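Levoglucosan dehydrogenase (Pseudarthrobacter phenanthrenivorans, PDB 6A3F) catalyses the NAD(+)-dependent oxidation of levoglucosan to 3-dehydrolevoglucosan, working as a homotetramer of the Gfo/Idh/MocA family. Local coordinates at residues Glu108-Ala113 against Lys134-Ala139; Lys118-Glu123 against Lys143-Met148. All coordinates share one frame; numbering follows the deposited sequence.

Interaction 1 (Glu108-Ala113 against Lys134-Ala139); sequences EIAIAA and KAMYDA
Two neighbouring helices of the N-terminal Rossmann domain, 106-115 and 130-141, run side by side here, and I111 of the first reaches across to A135, M136 and A139 of the second. The axes of the two short segments are 12° from parallel and 9.0 Å apart, the near-parallel course expected of successive helices on one face of a parallel sheet. I111 does most of the bridging. Its CG1 branch lies anti to the carbonyl carbon (chi1 -70°), which swings the longer arm over the other helix. CG1 then rests 3.9 Å from A139 CB, and the arm runs on until CD1 stands 4.0 Å from A135 CB. A135 and A139 are one helical turn apart, so the isoleucine lies along their two methyls, passing the A135 carbonyl oxygen and the backbone of M136 on the way. Alanines suit these positions because a single methyl lets the helices come close, while the branched isoleucine is the larger partner. On the sheet side of I111 the roles are reversed: M136 is the long residue and A110 the small one. The methionine bends at chi3 (69°), turning its terminal methyl CE to within 3.7 Å of A110 CB. Its flexible, unbranched chain is well fitted to follow such a curved path. At the outer side, K134 NZ forms a 2.9 Å salt bridge with D138 OD2 within its own helix, using the syn lone pair of the carboxylate, whose OD1 is also bridged to K141. F380 of helix 380-399 touches both A110 and M136, while M136 also packs on H106, an NADH-binding residue at the start of helix 106-115; strand 119-122 lies beneath the pair.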
ATOM      1  N   GLU B 108      35.693  25.627   8.765  1.00 33.37           N
ATOM      2  CA  GLU B 108      36.894  26.315   8.283  1.00 34.88           C
ATOM      3  C   GLU B 108      36.688  26.810   6.858  1.00 35.89           C
ATOM      4  O   GLU B 108      37.053  27.923   6.496  1.00 33.53           O
ATOM      5  CB  GLU B 108      38.092  25.387   8.141  1.00 38.50           C
ATOM      6  CG  GLU B 108      38.637  24.886   9.437  1.00 49.19           C
ATOM      7  CD  GLU B 108      39.513  23.679   9.173  1.00 55.10           C
ATOM      8  OE1 GLU B 108      40.409  23.776   8.264  1.00 54.53           O
ATOM      9  OE2 GLU B 108      39.270  22.646   9.833  1.00 52.92           O
ATOM     10  N   ILE B 109      36.138  25.909   6.058  1.00 33.44           N
ATOM     11  CA  ILE B 109      35.958  26.155   4.663  1.00 30.75           C
ATOM     12  C   ILE B 109      34.920  27.252   4.466  1.00 30.62           C
ATOM     13  O   ILE B 109      35.165  28.150   3.686  1.00 30.02           O
ATOM     14  CB  ILE B 109      35.599  24.860   3.914  1.00 32.61           C
ATOM     15  CG1 ILE B 109      36.749  23.860   4.048  1.00 35.07           C
ATOM     16  CG2 ILE B 109      35.251  25.137   2.456  1.00 32.23           C
ATOM     17  CD1 ILE B 109      36.467  22.510   3.433  1.00 37.77           C
ATOM     18  N   ALA B 110      33.803  27.178   5.171  1.00 28.79           N
ATOM     19  CA  ALA B 110      32.738  28.107   4.934  1.00 30.54           C
ATOM     20  C   ALA B 110      33.147  29.514   5.387  1.00 32.18           C
ATOM     21  O   ALA B 110      32.831  30.502   4.713  1.00 28.12           O
ATOM     22  CB  ALA B 110      31.499  27.674   5.672  1.00 25.72           C
ATOM     23  N   ILE B 111      33.819  29.590   6.525  1.00 32.67           N
ATOM     24  CA  ILE B 111      34.170  30.905   7.059  1.00 35.22           C
ATOM     25  C   ILE B 111      35.172  31.586   6.109  1.00 32.54           C
ATOM     26  O   ILE B 111      35.023  32.765   5.854  1.00 35.91           O
ATOM     27  CB  ILE B 111      34.668  30.788   8.507  1.00 36.14           C
ATOM     28  CG1 ILE B 111      33.500  30.405   9.425  1.00 34.90           C
ATOM     29  CG2 ILE B 111      35.363  32.082   8.959  1.00 36.58           C
ATOM     30  CD1 ILE B 111      33.912  29.822  10.745  1.00 37.36           C
ATOM     31  N   ALA B 112      36.126  30.817   5.579  1.00 29.96           N
ATOM     32  CA  ALA B 112      37.087  31.298   4.599  1.00 31.95           C
ATOM     33  C   ALA B 112      36.376  31.749   3.314  1.00 34.64           C
ATOM     34  O   ALA B 112      36.675  32.852   2.784  1.00 31.98           O
ATOM     35  CB  ALA B 112      38.138  30.246   4.340  1.00 30.66           C
ATOM     36  N   ALA B 113      35.430  30.940   2.814  1.00 31.32           N
ATOM     37  CA  ALA B 113      34.607  31.337   1.656  1.00 30.70           C
ATOM     38  C   ALA B 113      33.767  32.596   1.953  1.00 27.04           C
ATOM     39  O   ALA B 113      33.627  33.475   1.106  1.00 30.16           O
ATOM     40  CB  ALA B 113      33.700  30.183   1.273  1.00 31.96           C
ATOM     41  N   LYS B 134      27.466  28.227  14.992  1.00 29.71           N
ATOM     42  CA  LYS B 134      27.276  29.678  15.261  1.00 31.50           C
ATOM     43  C   LYS B 134      28.340  30.522  14.546  1.00 29.26           C
ATOM     44  O   LYS B 134      28.039  31.575  13.986  1.00 29.25           O
ATOM     45  CB  LYS B 134      27.359  29.927  16.764  1.00 33.17           C
ATOM     46  CG  LYS B 134      27.067  31.359  17.194  1.00 35.92           C
ATOM     47  CD  LYS B 134      27.270  31.577  18.693  1.00 39.78           C
ATOM     48  CE  LYS B 134      26.807  32.952  19.153  1.00 40.87           C
ATOM     49  NZ  LYS B 134      27.657  33.988  18.543  1.00 42.79           N
ATOM     50  N   ALA B 135      29.577  30.038  14.543  1.00 30.39           N
ATOM     51  CA  ALA B 135      30.663  30.735  13.908  1.00 33.06           C
ATOM     52  C   ALA B 135      30.402  30.828  12.406  1.00 32.71           C
ATOM     53  O   ALA B 135      30.705  31.831  11.772  1.00 26.78           O
ATOM     54  CB  ALA B 135      31.972  30.034  14.192  1.00 34.24           C
ATOM     55  N   MET B 136      29.835  29.787  11.809  1.00 30.90           N
ATOM     56  CA  MET B 136      29.525  29.854  10.349  1.00 29.85           C
ATOM     57  C   MET B 136      28.415  30.872  10.073  1.00 27.26           C
ATOM     58  O   MET B 136      28.478  31.741   9.160  1.00 28.23           O
ATOM     59  CB  MET B 136      29.126  28.466   9.825  1.00 29.26           C
ATOM     60  CG  MET B 136      30.265  27.489   9.858  1.00 28.06           C
ATOM     61  SD  MET B 136      29.733  25.743   9.630  1.00 27.95           S
ATOM     62  CE  MET B 136      29.246  25.839   7.903  1.00 30.26           C
ATOM     63  N   TYR B 137      27.383  30.763  10.861  1.00 25.29           N
ATOM     64  CA  TYR B 137      26.291  31.693  10.726  1.00 25.98           C
ATOM     65  C   TYR B 137      26.800  33.142  10.893  1.00 29.85           C
ATOM     66  O   TYR B 137      26.507  34.030  10.063  1.00 28.21           O
ATOM     67  CB  TYR B 137      25.240  31.331  11.762  1.00 24.63           C
ATOM     68  CG  TYR B 137      24.126  32.318  11.838  1.00 27.73           C
ATOM     69  CD1 TYR B 137      23.408  32.632  10.697  1.00 30.10           C
ATOM     70  CD2 TYR B 137      23.802  32.934  13.031  1.00 30.44           C
ATOM     71  CE1 TYR B 137      22.380  33.547  10.744  1.00 32.99           C
ATOM     72  CE2 TYR B 137      22.779  33.865  13.086  1.00 33.41           C
ATOM     73  CZ  TYR B 137      22.064  34.155  11.943  1.00 34.36           C
ATOM     74  OH  TYR B 137      21.058  35.077  11.982  1.00 42.76           O
ATOM     75  N   ASP B 138      27.587  33.369  11.969  1.00 29.18           N
ATOM     76  CA  ASP B 138      28.107  34.745  12.209  1.00 31.81           C
ATOM     77  C   ASP B 138      28.952  35.246  11.028  1.00 28.66           C
ATOM     78  O   ASP B 138      28.881  36.410  10.649  1.00 30.64           O
ATOM     79  CB  ASP B 138      28.883  34.777  13.507  1.00 32.45           C
ATOM     80  CG  ASP B 138      28.022  34.739  14.727  1.00 35.56           C
ATOM     81  OD1 ASP B 138      26.776  35.028  14.672  1.00 34.10           O
ATOM     82  OD2 ASP B 138      28.615  34.410  15.787  1.00 33.32           O
ATOM     83  N   ALA B 139      29.689  34.367  10.384  1.00 28.07           N
ATOM     84  CA  ALA B 139      30.534  34.759   9.281  1.00 29.14           C
ATOM     85  C   ALA B 139      29.721  35.194   8.061  1.00 34.30           C
ATOM     86  O   ALA B 139      30.262  35.872   7.198  1.00 32.68           O
ATOM     87  CB  ALA B 139      31.432  33.614   8.923  1.00 28.90           C
TER

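Interaction 2 (Lys118-Glu123 against Lys143-Met148)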
ATOM      1  N   LYS B 118      32.197  34.664  -1.297  1.00 35.37           N
ATOM      2  CA  LYS B 118      31.644  33.625  -2.185  1.00 37.06           C
ATOM      3  C   LYS B 118      30.268  33.162  -1.670  1.00 33.56           C
ATOM      4  O   LYS B 118      30.004  33.137  -0.499  1.00 29.79           O
ATOM      5  CB  LYS B 118      32.681  32.509  -2.319  1.00 40.17           C
ATOM      6  CG  LYS B 118      33.830  32.916  -3.245  1.00 39.91           C
ATOM      7  CD  LYS B 118      35.060  32.065  -3.170  1.00 44.37           C
ATOM      8  CE  LYS B 118      36.012  32.279  -4.336  1.00 47.02           C
ATOM      9  NZ  LYS B 118      36.125  33.699  -4.765  1.00 43.90           N
ATOM     10  N   HIS B 119      29.380  32.849  -2.596  1.00 31.03           N
ATOM     11  CA  HIS B 119      28.096  32.217  -2.246  1.00 28.47           C
ATOM     12  C   HIS B 119      28.368  30.761  -1.874  1.00 26.12           C
ATOM     13  O   HIS B 119      29.262  30.098  -2.469  1.00 25.96           O
ATOM     14  CB  HIS B 119      27.113  32.344  -3.418  1.00 27.78           C
ATOM     15  CG  HIS B 119      26.902  33.739  -3.910  1.00 26.86           C
ATOM     16  ND1 HIS B 119      26.158  34.691  -3.206  1.00 27.58           N
ATOM     17  CD2 HIS B 119      27.317  34.343  -5.044  1.00 28.00           C
ATOM     18  CE1 HIS B 119      26.152  35.821  -3.889  1.00 31.16           C
ATOM     19  NE2 HIS B 119      26.835  35.630  -5.030  1.00 27.71           N
ATOM     20  N   ILE B 120      27.631  30.259  -0.893  1.00 26.11           N
ATOM     21  CA  ILE B 120      28.005  28.945  -0.325  1.00 26.18           C
ATOM     22  C   ILE B 120      26.772  28.039  -0.231  1.00 24.85           C
ATOM     23  O   ILE B 120      25.773  28.442   0.366  1.00 25.35           O
ATOM     24  CB  ILE B 120      28.645  29.078   1.072  1.00 26.59           C
ATOM     25  CG1 ILE B 120      29.812  30.082   1.098  1.00 29.64           C
ATOM     26  CG2 ILE B 120      29.052  27.698   1.590  1.00 26.36           C
ATOM     27  CD1 ILE B 120      30.057  30.697   2.472  1.00 28.43           C
ATOM     28  N   ILE B 121      26.915  26.816  -0.720  1.00 24.61           N
ATOM     29  CA  ILE B 121      26.034  25.723  -0.314  1.00 24.27           C
ATOM     30  C   ILE B 121      26.862  24.694   0.457  1.00 24.33           C
ATOM     31  O   ILE B 121      27.849  24.222  -0.012  1.00 23.60           O
ATOM     32  CB  ILE B 121      25.240  25.094  -1.491  1.00 24.95           C
ATOM     33  CG1 ILE B 121      24.284  23.996  -0.997  1.00 26.21           C
ATOM     34  CG2 ILE B 121      26.129  24.569  -2.588  1.00 24.80           C
ATOM     35  CD1 ILE B 121      23.127  23.722  -1.981  1.00 27.50           C
ATOM     36  N   CYS B 122      26.367  24.352   1.635  1.00 24.06           N
ATOM     37  CA  CYS B 122      27.057  23.465   2.497  1.00 23.96           C
ATOM     38  C   CYS B 122      26.188  22.258   2.844  1.00 24.51           C
ATOM     39  O   CYS B 122      25.020  22.397   3.154  1.00 23.55           O
ATOM     40  CB  CYS B 122      27.483  24.219   3.749  1.00 24.47           C
ATOM     41  SG  CYS B 122      28.495  23.242   4.882  1.00 25.40           S
ATOM     42  N   GLU B 123      26.818  21.100   2.862  1.00 24.25           N
ATOM     43  CA  GLU B 123      26.160  19.863   3.353  1.00 25.82           C
ATOM     44  C   GLU B 123      25.742  19.992   4.810  1.00 26.79           C
ATOM     45  O   GLU B 123      26.318  20.759   5.613  1.00 25.60           O
ATOM     46  CB  GLU B 123      27.078  18.653   3.244  1.00 25.33           C
ATOM     47  CG  GLU B 123      26.787  17.830   2.016  1.00 30.24           C
ATOM     48  CD  GLU B 123      25.449  17.092   2.073  1.00 28.85           C
ATOM     49  OE1 GLU B 123      24.610  17.402   2.933  1.00 25.61           O
ATOM     50  OE2 GLU B 123      25.247  16.238   1.211  1.00 34.28           O
ATOM     51  N   LYS B 143      27.117  39.426   5.476  1.00 47.59           N
ATOM     52  CA  LYS B 143      27.700  39.604   4.135  1.00 43.94           C
ATOM     53  C   LYS B 143      26.574  39.672   3.103  1.00 47.73           C
ATOM     54  O   LYS B 143      25.426  39.310   3.400  1.00 45.80           O
ATOM     55  CB  LYS B 143      28.644  38.458   3.778  1.00 43.98           C
ATOM     56  CG  LYS B 143      29.826  38.248   4.711  1.00 46.54           C
ATOM     57  CD  LYS B 143      30.809  39.382   4.739  1.00 48.04           C
ATOM     58  CE  LYS B 143      32.112  38.970   5.392  1.00 49.47           C
ATOM     59  NZ  LYS B 143      31.867  38.344   6.712  1.00 46.83           N
ATOM     60  N   ASN B 144      26.919  40.098   1.898  1.00 44.69           N
ATOM     61  CA  ASN B 144      25.955  40.141   0.805  1.00 47.92           C
ATOM     62  C   ASN B 144      26.120  38.869  -0.051  1.00 44.62           C
ATOM     63  O   ASN B 144      26.489  38.902  -1.268  1.00 39.02           O
ATOM     64  CB  ASN B 144      26.103  41.440   0.017  1.00 52.31           C
ATOM     65  CG  ASN B 144      25.040  41.593  -1.052  1.00 64.43           C
ATOM     66  OD1 ASN B 144      23.887  41.213  -0.847  1.00 73.01           O
ATOM     67  ND2 ASN B 144      25.421  42.141  -2.197  1.00 66.48           N
ATOM     68  N   ILE B 145      25.886  37.727   0.587  1.00 33.25           N
ATOM     69  CA  ILE B 145      26.099  36.459  -0.113  1.00 32.50           C
ATOM     70  C   ILE B 145      24.927  35.532   0.193  1.00 29.84           C
ATOM     71  O   ILE B 145      24.237  35.699   1.208  1.00 31.40           O
ATOM     72  CB  ILE B 145      27.434  35.818   0.297  1.00 34.60           C
ATOM     73  CG1 ILE B 145      27.471  35.492   1.794  1.00 34.18           C
ATOM     74  CG2 ILE B 145      28.583  36.707  -0.124  1.00 39.43           C
ATOM     75  CD1 ILE B 145      28.784  34.946   2.298  1.00 32.36           C
ATOM     76  N   VAL B 146      24.715  34.581  -0.701  1.00 26.84           N
ATOM     77  CA  VAL B 146      23.673  33.606  -0.522  1.00 26.79           C
ATOM     78  C   VAL B 146      24.311  32.407   0.166  1.00 26.76           C
ATOM     79  O   VAL B 146      25.379  31.916  -0.287  1.00 28.35           O
ATOM     80  CB  VAL B 146      23.054  33.205  -1.870  1.00 26.78           C
ATOM     81  CG1 VAL B 146      22.028  32.083  -1.671  1.00 26.43           C
ATOM     82  CG2 VAL B 146      22.431  34.410  -2.557  1.00 27.71           C
ATOM     83  N   HIS B 147      23.707  31.981   1.250  1.00 25.98           N
ATOM     84  CA  HIS B 147      24.182  30.821   1.976  1.00 24.34           C
ATOM     85  C   HIS B 147      23.038  29.812   2.139  1.00 24.37           C
ATOM     86  O   HIS B 147      21.918  30.188   2.544  1.00 24.77           O
ATOM     87  CB  HIS B 147      24.766  31.223   3.345  1.00 26.91           C
ATOM     88  CG  HIS B 147      23.963  32.214   4.109  1.00 24.16           C
ATOM     89  ND1 HIS B 147      23.108  31.842   5.103  1.00 23.75           N
ATOM     90  CD2 HIS B 147      23.923  33.566   4.044  1.00 25.56           C
ATOM     91  CE1 HIS B 147      22.553  32.920   5.616  1.00 26.81           C
ATOM     92  NE2 HIS B 147      23.054  33.997   4.987  1.00 24.51           N
ATOM     93  N   MET B 148      23.361  28.540   1.913  1.00 23.24           N
ATOM     94  CA  MET B 148      22.323  27.479   1.909  1.00 23.53           C
ATOM     95  C   MET B 148      22.874  26.206   2.545  1.00 22.10           C
ATOM     96  O   MET B 148      24.022  25.816   2.301  1.00 24.39           O
ATOM     97  CB  MET B 148      21.880  27.194   0.471  1.00 24.57           C
ATOM     98  CG  MET B 148      20.549  26.467   0.350  1.00 23.97           C
ATOM     99  SD  MET B 148      20.084  26.216  -1.356  1.00 24.27           S
ATOM    100  CE  MET B 148      18.386  25.656  -1.149  1.00 25.87           C
TER
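The H119 side chain runs beside the start of the next strand and ends at the backbone of V146. Its CB lies 3.6 Å from V146 O; chi1 of -54° keeps CG beside the backbone N and brings the ND1 edge of the ring to V146 N, from which ND1 accepts a 2.9 Å hydrogen bond. The donor is only 1° out of the ring plane and the bond is nearly straight, 169° at the hydrogen. ND1 and CE1 both pass I145 CA obliquely, ND1 at 3.6 Å. A histidine suits this place because its ring nitrogen can receive an N-H just before regular strand pairing begins. From there strands 119-122 and 147-149, the first and last elements of a beta-alpha-beta unit in the Rossmann fold, pair in parallel: I120 N donates a hydrogen bond to V146 O, I120 O accepts one from M148 N, and C122 N continues to M148 O at 2.8 Å. NADH-binding E123 follows directly. I121 and M148 lie side by side on one face, the isoleucine CD1 4.0 Å from the methionine SD, two apolar chains suited to a buried sheet. I120 lies on the other face with H147 and touches A113 of helix 106-115. Just ahead of both strands, I145 CD1 lies 3.5 Å from K118 O, a buried oxygen without a polar partner in the model.

Overall arrangement
Interaction 1 pairs helices 106-115 and 130-141, interaction 2 pairs strands 119-122 and 147-149; the four elements alternate along the chain, helix, strand, helix, strand, so the segments of the two contacts alternate too. Interaction 2 is the more deeply buried, at one edge of the parallel sheet as this chain forms it, and relies on directional hydrogen bonds; interaction 1 is a partly buried contact between two helices held by apolar packing, with charged groups toward its outer side. The two meet where I120 CD1 packs against A110 O and A113 CB, and where M136 CE approaches C122 SG. A probable hydrogen bond from K118 N to A113 O marks the turn from helix to strand. H106 also lies by C122.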